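Local atomic coordinates of endo-1,4-beta-mannanase (PDB entry 5Y6T), a protein that probably hydrolyses internal beta-1,4-mannosidic linkages in mannan polysaccharides, as a cold-adapted member of glycoside hydrolase family 5. Residues Q205-R217 with C248-D261. Residues are numbered along the deposited sequence; the frame is centred on the assembly and turned at random.
Sequences QSFINKQTAAIKR and CLIDAGGDSLGVID
In the (beta/alpha)8 barrel of this GH5 enzyme, barrel helix 201-218 packs through N209 and A213 against the helix and loop of 248-261 that lead into strand 262-266, the parallel neighbour of strand 223-228. Helix 248-253 crosses segment 205-217 at -99°, the two axes 7.5 Å apart at their closest, and the loop then runs on beside 205-217. Two glycines permit the closeness: a CB on G253 would clash with N209 OD1, and one on G258 with N209 O. The buried amide of N209, its CG anti to the backbone N and beside the carbonyl carbon, reaches into the loop and makes three bonds. OD1 accepts from D255 N on a lone pair in the carbonyl plane at 3.0 Å; ND2 gives one hydrogen to D255 O (2.8 Å, 168° at the hydrogen) and the other to G258 O, both acceptors near the amide plane, which fixes its flip. D255 O also receives G258 N, closing the type I turn D255-G258. With N209 replaced by alanine, D255 N and G258 O would probably lose these mates and the turn be freer to shift. K210 NZ, on a chain bent at its last torsion, bonds G253 O near the helix end. Beyond A213, whose CB lies 3.2 Å from D255 OD2, R217 NH1 bonds D255 OD2 and NH2 bonds OD1, an end-on two-nitrogen salt bridge with the planes 39° apart, while L257 CD1 lies over one guanidinium face. D255 OD1 additionally accepts L257 N in an Asx turn. Farther along, K216 bonds V259 O and forms a salt bridge with D261, whose OD2 also takes V224 N of strand 223-228; K216 NZ meets OD2 at 2.9 Å on its syn side, out of the carboxylate plane.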
ATOM      1  N   GLN A 205      -2.648  -9.225  11.741  1.00 19.05           N
ATOM      2  CA  GLN A 205      -2.699 -10.241  10.709  1.00 20.05           C
ATOM      3  C   GLN A 205      -4.081 -10.753  10.395  1.00 19.02           C
ATOM      4  O   GLN A 205      -4.414 -10.976   9.221  1.00 19.18           O
ATOM      5  CB  GLN A 205      -1.771 -11.423  11.028  1.00 19.98           C
ATOM      6  CG  GLN A 205      -0.277 -11.085  11.043  1.00 20.61           C
ATOM      7  CD  GLN A 205       0.510 -12.142  11.813  1.00 22.34           C
ATOM      8  OE1 GLN A 205       0.114 -12.596  12.919  1.00 21.05           O
ATOM      9  NE2 GLN A 205       1.674 -12.477  11.302  1.00 20.23           N
ATOM     10  N   SER A 206      -4.856 -11.065  11.439  1.00 20.60           N
ATOM     11  CA  SER A 206      -6.250 -11.522  11.230  1.00 20.69           C
ATOM     12  C   SER A 206      -7.067 -10.489  10.449  1.00 21.25           C
ATOM     13  O   SER A 206      -7.759 -10.828   9.514  1.00 21.41           O
ATOM     14  CB  SER A 206      -6.866 -11.885  12.593  1.00 20.85           C
ATOM     15  OG  SER A 206      -8.186 -12.390  12.390  1.00 25.21           O
ATOM     16  N   PHE A 207      -6.949  -9.211  10.857  1.00 19.34           N
ATOM     17  CA  PHE A 207      -7.649  -8.052  10.242  1.00 20.73           C
ATOM     18  C   PHE A 207      -7.291  -7.996   8.749  1.00 18.98           C
ATOM     19  O   PHE A 207      -8.162  -7.877   7.909  1.00 18.63           O
ATOM     20  CB  PHE A 207      -7.260  -6.777  11.033  1.00 20.36           C
ATOM     21  CG  PHE A 207      -7.914  -5.487  10.588  1.00 21.59           C
ATOM     22  CD1 PHE A 207      -9.230  -5.200  10.939  1.00 19.97           C
ATOM     23  CD2 PHE A 207      -7.185  -4.521   9.965  1.00 21.26           C
ATOM     24  CE1 PHE A 207      -9.777  -3.976  10.662  1.00 20.13           C
ATOM     25  CE2 PHE A 207      -7.720  -3.263   9.695  1.00 21.40           C
ATOM     26  CZ  PHE A 207      -9.054  -3.028  10.002  1.00 22.22           C
ATOM     27  N   ILE A 208      -6.013  -8.165   8.474  1.00 19.27           N
ATOM     28  CA  ILE A 208      -5.517  -8.149   7.140  1.00 19.71           C
ATOM     29  C   ILE A 208      -6.014  -9.359   6.333  1.00 19.51           C
ATOM     30  O   ILE A 208      -6.431  -9.216   5.148  1.00 20.39           O
ATOM     31  CB  ILE A 208      -3.963  -8.007   7.100  1.00 19.92           C
ATOM     32  CG1 ILE A 208      -3.584  -6.602   7.645  1.00 20.75           C
ATOM     33  CG2 ILE A 208      -3.422  -8.195   5.695  1.00 20.89           C
ATOM     34  CD1 ILE A 208      -2.183  -6.566   8.182  1.00 22.59           C
ATOM     35  N   ASN A 209      -5.834 -10.539   6.881  1.00 20.12           N
ATOM     36  CA  ASN A 209      -6.218 -11.767   6.219  1.00 19.94           C
ATOM     37  C   ASN A 209      -7.695 -11.729   5.811  1.00 19.48           C
ATOM     38  O   ASN A 209      -8.043 -12.045   4.673  1.00 20.09           O
ATOM     39  CB  ASN A 209      -5.968 -12.944   7.175  1.00 18.64           C
ATOM     40  CG  ASN A 209      -6.533 -14.286   6.635  1.00 21.75           C
ATOM     41  OD1 ASN A 209      -7.403 -14.878   7.264  1.00 21.77           O
ATOM     42  ND2 ASN A 209      -6.015 -14.757   5.484  1.00 21.01           N
ATOM     43  N   LYS A 210      -8.569 -11.345   6.739  1.00 18.69           N
ATOM     44  CA  LYS A 210     -10.019 -11.373   6.476  1.00 20.74           C
ATOM     45  C   LYS A 210     -10.421 -10.395   5.411  1.00 21.45           C
ATOM     46  O   LYS A 210     -11.252 -10.713   4.545  1.00 20.68           O
ATOM     47  CB  LYS A 210     -10.870 -11.245   7.754  1.00 22.00           C
ATOM     48  CG  LYS A 210     -10.632 -12.377   8.751  1.00 23.18           C
ATOM     49  CD  LYS A 210     -11.295 -12.155  10.116  1.00 24.79           C
ATOM     50  CE  LYS A 210     -11.104 -13.315  11.113  1.00 27.44           C
ATOM     51  NZ  LYS A 210     -11.860 -14.548  10.815  1.00 30.54           N
ATOM     52  N   GLN A 211      -9.904  -9.177   5.499  1.00 18.95           N
ATOM     53  CA  GLN A 211     -10.217  -8.186   4.455  1.00 20.54           C
ATOM     54  C   GLN A 211      -9.609  -8.490   3.104  1.00 19.45           C
ATOM     55  O   GLN A 211     -10.261  -8.317   2.078  1.00 20.87           O
ATOM     56  CB  GLN A 211      -9.858  -6.780   4.886  1.00 20.53           C
ATOM     57  CG  GLN A 211     -10.744  -6.291   5.996  1.00 21.51           C
ATOM     58  CD  GLN A 211     -10.216  -5.008   6.563  1.00 21.88           C
ATOM     59  OE1 GLN A 211     -10.535  -3.912   6.065  1.00 21.78           O
ATOM     60  NE2 GLN A 211      -9.361  -5.113   7.572  1.00 20.94           N
ATOM     61  N   THR A 212      -8.426  -9.087   3.103  1.00 18.93           N
ATOM     62  CA  THR A 212      -7.802  -9.478   1.845  1.00 19.90           C
ATOM     63  C   THR A 212      -8.666 -10.553   1.163  1.00 20.20           C
ATOM     64  O   THR A 212      -8.914 -10.484  -0.044  1.00 19.13           O
ATOM     65  CB  THR A 212      -6.333  -9.913   2.019  1.00 18.96           C
ATOM     66  OG1 THR A 212      -5.525  -8.798   2.482  1.00 20.43           O
ATOM     67  CG2 THR A 212      -5.730 -10.365   0.727  1.00 21.67           C
ATOM     68  N   ALA A 213      -9.110 -11.532   1.942  1.00 20.55           N
ATOM     69  CA  ALA A 213      -9.926 -12.615   1.431  1.00 20.12           C
ATOM     70  C   ALA A 213     -11.210 -11.984   0.838  1.00 22.09           C
ATOM     71  O   ALA A 213     -11.663 -12.337  -0.280  1.00 22.68           O
ATOM     72  CB  ALA A 213     -10.308 -13.550   2.565  1.00 20.73           C
ATOM     73  N   ALA A 214     -11.824 -11.050   1.605  1.00 21.86           N
ATOM     74  CA  ALA A 214     -13.066 -10.449   1.168  1.00 23.29           C
ATOM     75  C   ALA A 214     -12.874  -9.688  -0.139  1.00 22.73           C
ATOM     76  O   ALA A 214     -13.721  -9.821  -1.038  1.00 20.87           O
ATOM     77  CB  ALA A 214     -13.660  -9.501   2.219  1.00 22.12           C
ATOM     78  N   ILE A 215     -11.777  -8.905  -0.274  1.00 22.53           N
ATOM     79  CA  ILE A 215     -11.476  -8.230  -1.554  1.00 19.79           C
ATOM     80  C   ILE A 215     -11.396  -9.256  -2.750  1.00 22.65           C
ATOM     81  O   ILE A 215     -11.944  -9.018  -3.822  1.00 22.76           O
ATOM     82  CB  ILE A 215     -10.172  -7.399  -1.423  1.00 21.07           C
ATOM     83  CG1 ILE A 215     -10.431  -6.212  -0.489  1.00 21.39           C
ATOM     84  CG2 ILE A 215      -9.650  -7.049  -2.778  1.00 20.59           C
ATOM     85  CD1 ILE A 215      -9.061  -5.667   0.033  1.00 22.93           C
ATOM     86  N   LYS A 216     -10.757 -10.382  -2.497  1.00 21.35           N
ATOM     87  CA  LYS A 216     -10.526 -11.356  -3.565  1.00 23.81           C
ATOM     88  C   LYS A 216     -11.803 -12.134  -3.905  1.00 23.69           C
ATOM     89  O   LYS A 216     -11.956 -12.601  -5.014  1.00 24.41           O
ATOM     90  CB  LYS A 216      -9.354 -12.244  -3.147  1.00 24.49           C
ATOM     91  CG  LYS A 216      -8.067 -11.447  -3.291  1.00 27.45           C
ATOM     92  CD  LYS A 216      -6.869 -12.284  -3.134  1.00 28.60           C
ATOM     93  CE  LYS A 216      -5.672 -11.500  -3.501  1.00 27.56           C
ATOM     94  NZ  LYS A 216      -4.500 -12.397  -3.528  1.00 27.05           N
ATOM     95  N   ARG A 217     -12.682 -12.330  -2.957  1.00 22.46           N
ATOM     96  CA  ARG A 217     -14.024 -12.852  -3.297  1.00 24.80           C
ATOM     97  C   ARG A 217     -14.803 -11.885  -4.100  1.00 26.50           C
ATOM     98  O   ARG A 217     -15.511 -12.300  -5.033  1.00 29.50           O
ATOM     99  CB  ARG A 217     -14.785 -13.244  -2.025  1.00 27.12           C
ATOM    100  CG  ARG A 217     -14.179 -14.422  -1.343  1.00 29.87           C
ATOM    101  CD  ARG A 217     -15.135 -15.100  -0.353  1.00 30.75           C
ATOM    102  NE  ARG A 217     -14.463 -16.290   0.087  1.00 31.78           N
ATOM    103  CZ  ARG A 217     -13.623 -16.337   1.116  1.00 32.94           C
ATOM    104  NH1 ARG A 217     -13.433 -15.282   1.848  1.00 36.06           N
ATOM    105  NH2 ARG A 217     -12.987 -17.465   1.395  1.00 34.97           N
ATOM    106  N   CYS A 248       1.402 -17.145   7.552  1.00 20.78           N
ATOM    107  CA  CYS A 248       1.108 -16.316   8.750  1.00 20.80           C
ATOM    108  C   CYS A 248      -0.294 -15.682   8.699  1.00 19.70           C
ATOM    109  O   CYS A 248      -0.937 -15.579   9.772  1.00 20.77           O
ATOM    110  CB  CYS A 248       2.185 -15.323   9.030  1.00 22.31           C
ATOM    111  SG  CYS A 248       3.752 -16.063   9.545  1.00 24.44           S
ATOM    112  N   LEU A 249      -0.682 -15.124   7.562  1.00 20.87           N
ATOM    113  CA  LEU A 249      -2.023 -14.456   7.404  1.00 19.99           C
ATOM    114  C   LEU A 249      -3.123 -15.469   7.594  1.00 20.24           C
ATOM    115  O   LEU A 249      -4.056 -15.247   8.326  1.00 20.70           O
ATOM    116  CB  LEU A 249      -2.200 -13.788   6.080  1.00 19.61           C
ATOM    117  CG  LEU A 249      -1.297 -12.564   5.906  1.00 19.60           C
ATOM    118  CD1 LEU A 249      -1.548 -11.845   4.633  1.00 18.91           C
ATOM    119  CD2 LEU A 249      -1.465 -11.580   7.062  1.00 20.70           C
ATOM    120  N   ILE A 250      -2.975 -16.636   6.996  1.00 20.04           N
ATOM    121  CA  ILE A 250      -3.981 -17.699   7.197  1.00 22.46           C
ATOM    122  C   ILE A 250      -3.999 -18.238   8.613  1.00 21.45           C
ATOM    123  O   ILE A 250      -5.101 -18.478   9.172  1.00 22.83           O
ATOM    124  CB  ILE A 250      -3.813 -18.853   6.170  1.00 22.83           C
ATOM    125  CG1 ILE A 250      -4.029 -18.368   4.732  1.00 22.83           C
ATOM    126  CG2 ILE A 250      -4.890 -19.935   6.388  1.00 26.60           C
ATOM    127  CD1 ILE A 250      -3.488 -19.251   3.637  1.00 23.00           C
ATOM    128  N   ASP A 251      -2.824 -18.398   9.230  1.00 23.59           N
ATOM    129  CA  ASP A 251      -2.736 -18.864  10.617  1.00 22.85           C
ATOM    130  C   ASP A 251      -3.487 -17.899  11.539  1.00 25.39           C
ATOM    131  O   ASP A 251      -4.321 -18.320  12.390  1.00 25.89           O
ATOM    132  CB  ASP A 251      -1.315 -19.027  11.057  1.00 26.97           C
ATOM    133  CG  ASP A 251      -1.179 -19.990  12.217  1.00 37.51           C
ATOM    134  OD1 ASP A 251      -2.241 -20.348  12.766  1.00 39.61           O
ATOM    135  OD2 ASP A 251      -0.030 -20.342  12.573  1.00 37.77           O
ATOM    136  N   ALA A 252      -3.358 -16.613  11.262  1.00 19.93           N
ATOM    137  CA  ALA A 252      -4.003 -15.574  12.083  1.00 22.44           C
ATOM    138  C   ALA A 252      -5.481 -15.432  11.866  1.00 23.07           C
ATOM    139  O   ALA A 252      -6.223 -15.269  12.859  1.00 21.55           O
ATOM    140  CB  ALA A 252      -3.290 -14.244  11.837  1.00 21.03           C
ATOM    141  N   GLY A 253      -5.943 -15.414  10.601  1.00 20.04           N
ATOM    142  CA  GLY A 253      -7.328 -15.017  10.307  1.00 22.16           C
ATOM    143  C   GLY A 253      -8.220 -16.155   9.888  1.00 22.79           C
ATOM    144  O   GLY A 253      -9.419 -15.975   9.745  1.00 24.34           O
ATOM    145  N   GLY A 254      -7.569 -17.275   9.533  1.00 24.32           N
ATOM    146  CA  GLY A 254      -8.284 -18.486   9.111  1.00 25.20           C
ATOM    147  C   GLY A 254      -8.814 -18.608   7.730  1.00 28.81           C
ATOM    148  O   GLY A 254      -9.394 -19.648   7.382  1.00 27.06           O
ATOM    149  N   ASP A 255      -8.631 -17.585   6.876  1.00 25.33           N
ATOM    150  CA  ASP A 255      -9.216 -17.606   5.550  1.00 25.70           C
ATOM    151  C   ASP A 255      -8.152 -17.840   4.485  1.00 26.99           C
ATOM    152  O   ASP A 255      -7.229 -17.020   4.253  1.00 24.03           O
ATOM    153  CB  ASP A 255     -10.010 -16.321   5.299  1.00 24.97           C
ATOM    154  CG  ASP A 255     -10.859 -16.396   4.069  1.00 28.62           C
ATOM    155  OD1 ASP A 255     -10.488 -17.035   3.041  1.00 28.92           O
ATOM    156  OD2 ASP A 255     -11.941 -15.771   4.135  1.00 28.54           O
ATOM    157  N   SER A 256      -8.272 -18.989   3.816  1.00 26.53           N
ATOM    158  CA  SER A 256      -7.291 -19.400   2.811  0.70 26.24           C
ATOM    159  C   SER A 256      -7.111 -18.484   1.627  1.00 24.46           C
ATOM    160  O   SER A 256      -6.086 -18.547   0.966  1.00 24.53           O
ATOM    161  CB  SER A 256      -7.621 -20.809   2.297  0.70 28.14           C
ATOM    162  OG  SER A 256      -7.275 -21.631   3.350  0.70 31.91           O
ATOM    163  N   LEU A 257      -8.116 -17.661   1.339  1.00 23.39           N
ATOM    164  CA  LEU A 257      -8.019 -16.736   0.233  1.00 23.30           C
ATOM    165  C   LEU A 257      -7.319 -15.436   0.582  1.00 20.96           C
ATOM    166  O   LEU A 257      -7.047 -14.629  -0.311  1.00 21.38           O
ATOM    167  CB  LEU A 257      -9.394 -16.411  -0.386  1.00 24.91           C
ATOM    168  CG  LEU A 257     -10.176 -17.608  -1.010  1.00 35.82           C
ATOM    169  CD1 LEU A 257     -11.556 -17.193  -1.511  1.00 34.78           C
ATOM    170  CD2 LEU A 257      -9.359 -18.219  -2.149  1.00 34.72           C
ATOM    171  N   GLY A 258      -7.076 -15.216   1.860  1.00 21.46           N
ATOM    172  CA  GLY A 258      -6.644 -13.911   2.349  1.00 21.28           C
ATOM    173  C   GLY A 258      -5.142 -13.788   2.304  1.00 19.45           C
ATOM    174  O   GLY A 258      -4.490 -13.671   3.369  1.00 20.69           O
ATOM    175  N   VAL A 259      -4.599 -13.812   1.072  1.00 19.72           N
ATOM    176  CA  VAL A 259      -3.163 -13.805   0.831  1.00 20.32           C
ATOM    177  C   VAL A 259      -2.875 -12.634  -0.087  1.00 19.10           C
ATOM    178  O   VAL A 259      -3.697 -12.310  -0.971  1.00 21.82           O
ATOM    179  CB  VAL A 259      -2.680 -15.138   0.238  1.00 22.56           C
ATOM    180  CG1 VAL A 259      -2.921 -16.227   1.248  1.00 23.48           C
ATOM    181  CG2 VAL A 259      -3.322 -15.432  -1.134  1.00 24.48           C
ATOM    182  N   ILE A 260      -1.690 -12.025   0.070  1.00 20.64           N
ATOM    183  CA  ILE A 260      -1.330 -10.866  -0.742  1.00 18.72           C
ATOM    184  C   ILE A 260      -0.543 -11.309  -1.983  1.00 19.69           C
ATOM    185  O   ILE A 260      -0.179 -12.502  -2.068  1.00 21.03           O
ATOM    186  CB  ILE A 260      -0.612  -9.807   0.055  1.00 19.55           C
ATOM    187  CG1 ILE A 260       0.778 -10.233   0.456  1.00 20.07           C
ATOM    188  CG2 ILE A 260      -1.482  -9.390   1.167  1.00 20.07           C
ATOM    189  CD1 ILE A 260       1.623  -9.153   1.108  1.00 22.46           C
ATOM    190  N   ASP A 261      -0.353 -10.424  -2.953  1.00 19.49           N
ATOM    191  CA  ASP A 261       0.247 -10.769  -4.194  1.00 19.26           C
ATOM    192  C   ASP A 261       1.631 -10.243  -4.369  1.00 20.45           C
ATOM    193  O   ASP A 261       2.409 -10.891  -5.098  1.00 21.62           O
ATOM    194  CB  ASP A 261      -0.607 -10.257  -5.347  1.00 21.58           C
ATOM    195  CG  ASP A 261      -1.966 -10.904  -5.341  1.00 26.97           C
ATOM    196  OD1 ASP A 261      -2.050 -12.109  -5.779  1.00 26.95           O
ATOM    197  OD2 ASP A 261      -2.916 -10.296  -4.797  1.00 24.16           O
TER